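Local coordinates for archaeal Sm-like protein AF-Sm2 (Archaeoglobus fulgidus, PDB 1LJO), which probably binds RNA as an Sm-like protein that assembles into a hexameric ring, at residues A[7-11]-A[36-42]. Sequence-based numbering, arbitrary orientation.
Sequences NQMVK and VDDYMNL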
ATOM      1  N   ASN A   7      15.869  11.172  -1.078  1.00 19.33           N
ATOM      2  CA  ASN A   7      16.698  10.388  -0.161  1.00 23.08           C
ATOM      3  C   ASN A   7      17.858  11.227   0.373  1.00 23.25           C
ATOM      4  O   ASN A   7      18.269  11.060   1.521  1.00 22.91           O
ATOM      5  CB  ASN A   7      17.251   9.135  -0.851  1.00 23.44           C
ATOM      6  CG  ASN A   7      16.221   8.024  -0.966  1.00 25.02           C
ATOM      7  OD1 ASN A   7      16.466   7.002  -1.607  1.00 28.45           O
ATOM      8  ND2 ASN A   7      15.068   8.214  -0.339  1.00 22.14           N
ATOM      9  N   GLN A   8      18.389  12.118  -0.462  1.00 23.39           N
ATOM     10  CA  GLN A   8      19.493  12.982  -0.040  1.00 23.53           C
ATOM     11  C   GLN A   8      18.982  13.925   1.045  1.00 21.36           C
ATOM     12  O   GLN A   8      19.649  14.162   2.053  1.00 19.26           O
ATOM     13  CB  GLN A   8      20.023  13.829  -1.211  1.00 28.13           C
ATOM     14  CG  GLN A   8      20.703  13.057  -2.335  1.00 30.41           C
ATOM     15  CD  GLN A   8      21.352  13.979  -3.367  1.00 32.59           C
ATOM     16  OE1 GLN A   8      20.688  14.813  -3.988  1.00 30.42           O
ATOM     17  NE2 GLN A   8      22.658  13.824  -3.556  1.00 34.48           N
ATOM     18  N   MET A   9      17.792  14.471   0.822  1.00 17.49           N
ATOM     19  CA  MET A   9      17.194  15.394   1.776  1.00 15.33           C
ATOM     20  C   MET A   9      16.937  14.702   3.115  1.00 14.63           C
ATOM     21  O   MET A   9      17.307  15.222   4.166  1.00 15.62           O
ATOM     22  CB  MET A   9      15.884  15.962   1.210  1.00 15.69           C
ATOM     23  CG  MET A   9      15.221  17.011   2.094  1.00 21.37           C
ATOM     24  SD  MET A   9      16.332  18.388   2.499  1.00 27.63           S
ATOM     25  CE  MET A   9      15.467  19.119   3.875  1.00 23.80           C
ATOM     26  N   VAL A  10      16.323  13.524   3.078  1.00 13.76           N
ATOM     27  CA  VAL A  10      16.026  12.800   4.312  1.00 15.31           C
ATOM     28  C   VAL A  10      17.289  12.455   5.094  1.00 16.49           C
ATOM     29  O   VAL A  10      17.309  12.559   6.320  1.00 13.31           O
ATOM     30  CB  VAL A  10      15.228  11.499   4.036  1.00 14.85           C
ATOM     31  CG1 VAL A  10      14.973  10.752   5.344  1.00 16.89           C
ATOM     32  CG2 VAL A  10      13.905  11.831   3.357  1.00 13.51           C
ATOM     33  N   LYS A  11      18.344  12.053   4.392  1.00 14.56           N
ATOM     34  CA  LYS A  11      19.581  11.708   5.076  1.00 18.34           C
ATOM     35  C   LYS A  11      20.179  12.935   5.760  1.00 16.58           C
ATOM     36  O   LYS A  11      20.786  12.821   6.819  1.00 18.09           O
ATOM     37  CB  LYS A  11      20.595  11.094   4.100  1.00 18.98           C
ATOM     38  CG  LYS A  11      21.829  10.520   4.791  1.00 26.61           C
ATOM     39  CD  LYS A  11      22.699   9.695   3.845  1.00 27.09           C
ATOM     40  CE  LYS A  11      23.319  10.547   2.746  1.00 31.24           C
ATOM     41  NZ  LYS A  11      24.230  11.593   3.293  1.00 34.46           N
ATOM     42  N   VAL A  36      17.958   6.073   8.768  1.00 14.61           N
ATOM     43  CA  VAL A  36      17.029   5.955   7.655  1.00 14.03           C
ATOM     44  C   VAL A  36      17.689   5.125   6.551  1.00 16.53           C
ATOM     45  O   VAL A  36      18.916   5.059   6.479  1.00 17.71           O
ATOM     46  CB  VAL A  36      16.654   7.357   7.095  1.00 16.01           C
ATOM     47  CG1 VAL A  36      17.913   8.117   6.700  1.00 17.38           C
ATOM     48  CG2 VAL A  36      15.723   7.219   5.898  1.00 16.33           C
ATOM     49  N   ASP A  37      16.881   4.469   5.719  1.00 17.00           N
ATOM     50  CA  ASP A  37      17.414   3.680   4.606  1.00 17.81           C
ATOM     51  C   ASP A  37      16.765   4.112   3.295  1.00 18.30           C
ATOM     52  O   ASP A  37      15.917   5.005   3.285  1.00 16.80           O
ATOM     53  CB  ASP A  37      17.209   2.175   4.826  1.00 17.10           C
ATOM     54  CG  ASP A  37      15.768   1.810   5.115  1.00 17.69           C
ATOM     55  OD1 ASP A  37      14.865   2.449   4.542  1.00 18.62           O
ATOM     56  OD2 ASP A  37      15.546   0.866   5.909  1.00 17.45           O
ATOM     57  N   ASP A  38      17.154   3.474   2.194  1.00 21.26           N
ATOM     58  CA  ASP A  38      16.620   3.831   0.884  1.00 22.33           C
ATOM     59  C   ASP A  38      15.119   3.628   0.711  1.00 19.90           C
ATOM     60  O   ASP A  38      14.519   4.204  -0.191  1.00 21.89           O
ATOM     61  CB  ASP A  38      17.369   3.084  -0.224  1.00 26.36           C
ATOM     62  CG  ASP A  38      18.803   3.564  -0.384  1.00 31.39           C
ATOM     63  OD1 ASP A  38      19.056   4.773  -0.174  1.00 31.56           O
ATOM     64  OD2 ASP A  38      19.673   2.741  -0.733  1.00 35.31           O
ATOM     65  N   TYR A  39      14.508   2.812   1.561  1.00 19.47           N
ATOM     66  CA  TYR A  39      13.072   2.593   1.461  1.00 20.09           C
ATOM     67  C   TYR A  39      12.357   3.573   2.386  1.00 17.99           C
ATOM     68  O   TYR A  39      11.143   3.499   2.586  1.00 16.32           O
ATOM     69  CB  TYR A  39      12.725   1.152   1.844  1.00 28.34           C
ATOM     70  CG  TYR A  39      13.417   0.123   0.980  1.00 36.83           C
ATOM     71  CD1 TYR A  39      14.731  -0.264   1.239  1.00 40.12           C
ATOM     72  CD2 TYR A  39      12.766  -0.445  -0.114  1.00 39.62           C
ATOM     73  CE1 TYR A  39      15.383  -1.194   0.428  1.00 42.98           C
ATOM     74  CE2 TYR A  39      13.407  -1.374  -0.932  1.00 42.48           C
ATOM     75  CZ  TYR A  39      14.712  -1.744  -0.655  1.00 43.68           C
ATOM     76  OH  TYR A  39      15.345  -2.665  -1.458  1.00 46.23           O
ATOM     77  N   MET A  40      13.135   4.495   2.941  1.00 16.11           N
ATOM     78  CA  MET A  40      12.630   5.504   3.862  1.00 17.01           C
ATOM     79  C   MET A  40      12.076   4.963   5.179  1.00 17.68           C
ATOM     80  O   MET A  40      11.178   5.561   5.785  1.00 15.78           O
ATOM     81  CB  MET A  40      11.601   6.406   3.167  1.00 19.38           C
ATOM     82  CG  MET A  40      12.278   7.462   2.289  1.00 24.63           C
ATOM     83  SD  MET A  40      11.178   8.706   1.581  1.00 31.38           S
ATOM     84  CE  MET A  40      10.437   9.326   3.016  1.00 16.88           C
ATOM     85  N   ASN A  41      12.591   3.814   5.611  1.00 14.05           N
ATOM     86  CA  ASN A  41      12.199   3.292   6.913  1.00 14.62           C
ATOM     87  C   ASN A  41      12.879   4.317   7.814  1.00 14.43           C
ATOM     88  O   ASN A  41      13.938   4.833   7.458  1.00 12.23           O
ATOM     89  CB  ASN A  41      12.798   1.909   7.168  1.00 11.91           C
ATOM     90  CG  ASN A  41      12.156   0.837   6.317  1.00 15.14           C
ATOM     91  OD1 ASN A  41      10.931   0.772   6.215  1.00 11.61           O
ATOM     92  ND2 ASN A  41      12.978  -0.011   5.702  1.00 11.10           N
ATOM     93  N   LEU A  42      12.283   4.632   8.957  1.00 12.68           N
ATOM     94  CA  LEU A  42      12.872   5.623   9.844  1.00 14.27           C
ATOM     95  C   LEU A  42      13.043   5.106  11.266  1.00 14.90           C
ATOM     96  O   LEU A  42      12.179   4.408  11.795  1.00 14.11           O
ATOM     97  CB  LEU A  42      11.994   6.882   9.889  1.00 14.12           C
ATOM     98  CG  LEU A  42      11.541   7.511   8.569  1.00 15.28           C
ATOM     99  CD1 LEU A  42      10.530   8.612   8.862  1.00 14.57           C
ATOM    100  CD2 LEU A  42      12.740   8.060   7.801  1.00 15.18           C
TER
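V10 and N7, one turn apart on helix 6-12, pack by plain van der Waals contact against the loop that leads from strand 28-36 to strand 42-44. V10 supplies the apolar part. With CG1 anti to the backbone N (chi1 178°), that methyl meets CG2 of V36 at 3.7 Å, while CG1 also comes within 4.3 Å of CD2 of L42. Its other branch, CG2, approaches the terminal methyl CE of M40, again at 4.3 Å; the M40 chain is bent at its last torsion. M40 and L42 also touch I72 of strand 69-74, and through them V10 joins the helix to the apolar packing of the barrel. This is the Sm fold, a short N-terminal helix followed by a strongly bent antiparallel sheet, and the loop carries the D-x-x-M-N sequence of the Sm1 motif, with which relatives bind uridine-rich RNA. D37 clamps N41, the residue just after the type I turn from D37 to M40: its OD1 accepts N41 N from above the carboxylate plane at 2.9 Å, and OD2 uses its syn lone pair for N41 ND2 at 2.7 Å. The N7 and D38 side chains cross at about a right angle, yet the amide and carboxylate planes are only 19° apart. N7 OD1 stands 3.7 Å from both D38 OD1 and the backbone O of D38, acceptors facing an acceptor without a bond, and N7 ND2 lies 3.9 Å from M40 CG. With an alanine here, M40 CG and the D38 carbonyl would probably lose the amide lying against them, leaving a gap between helix and turn. N7 and V10 also touch N41 and V63, respectively, of a neighbouring subunit.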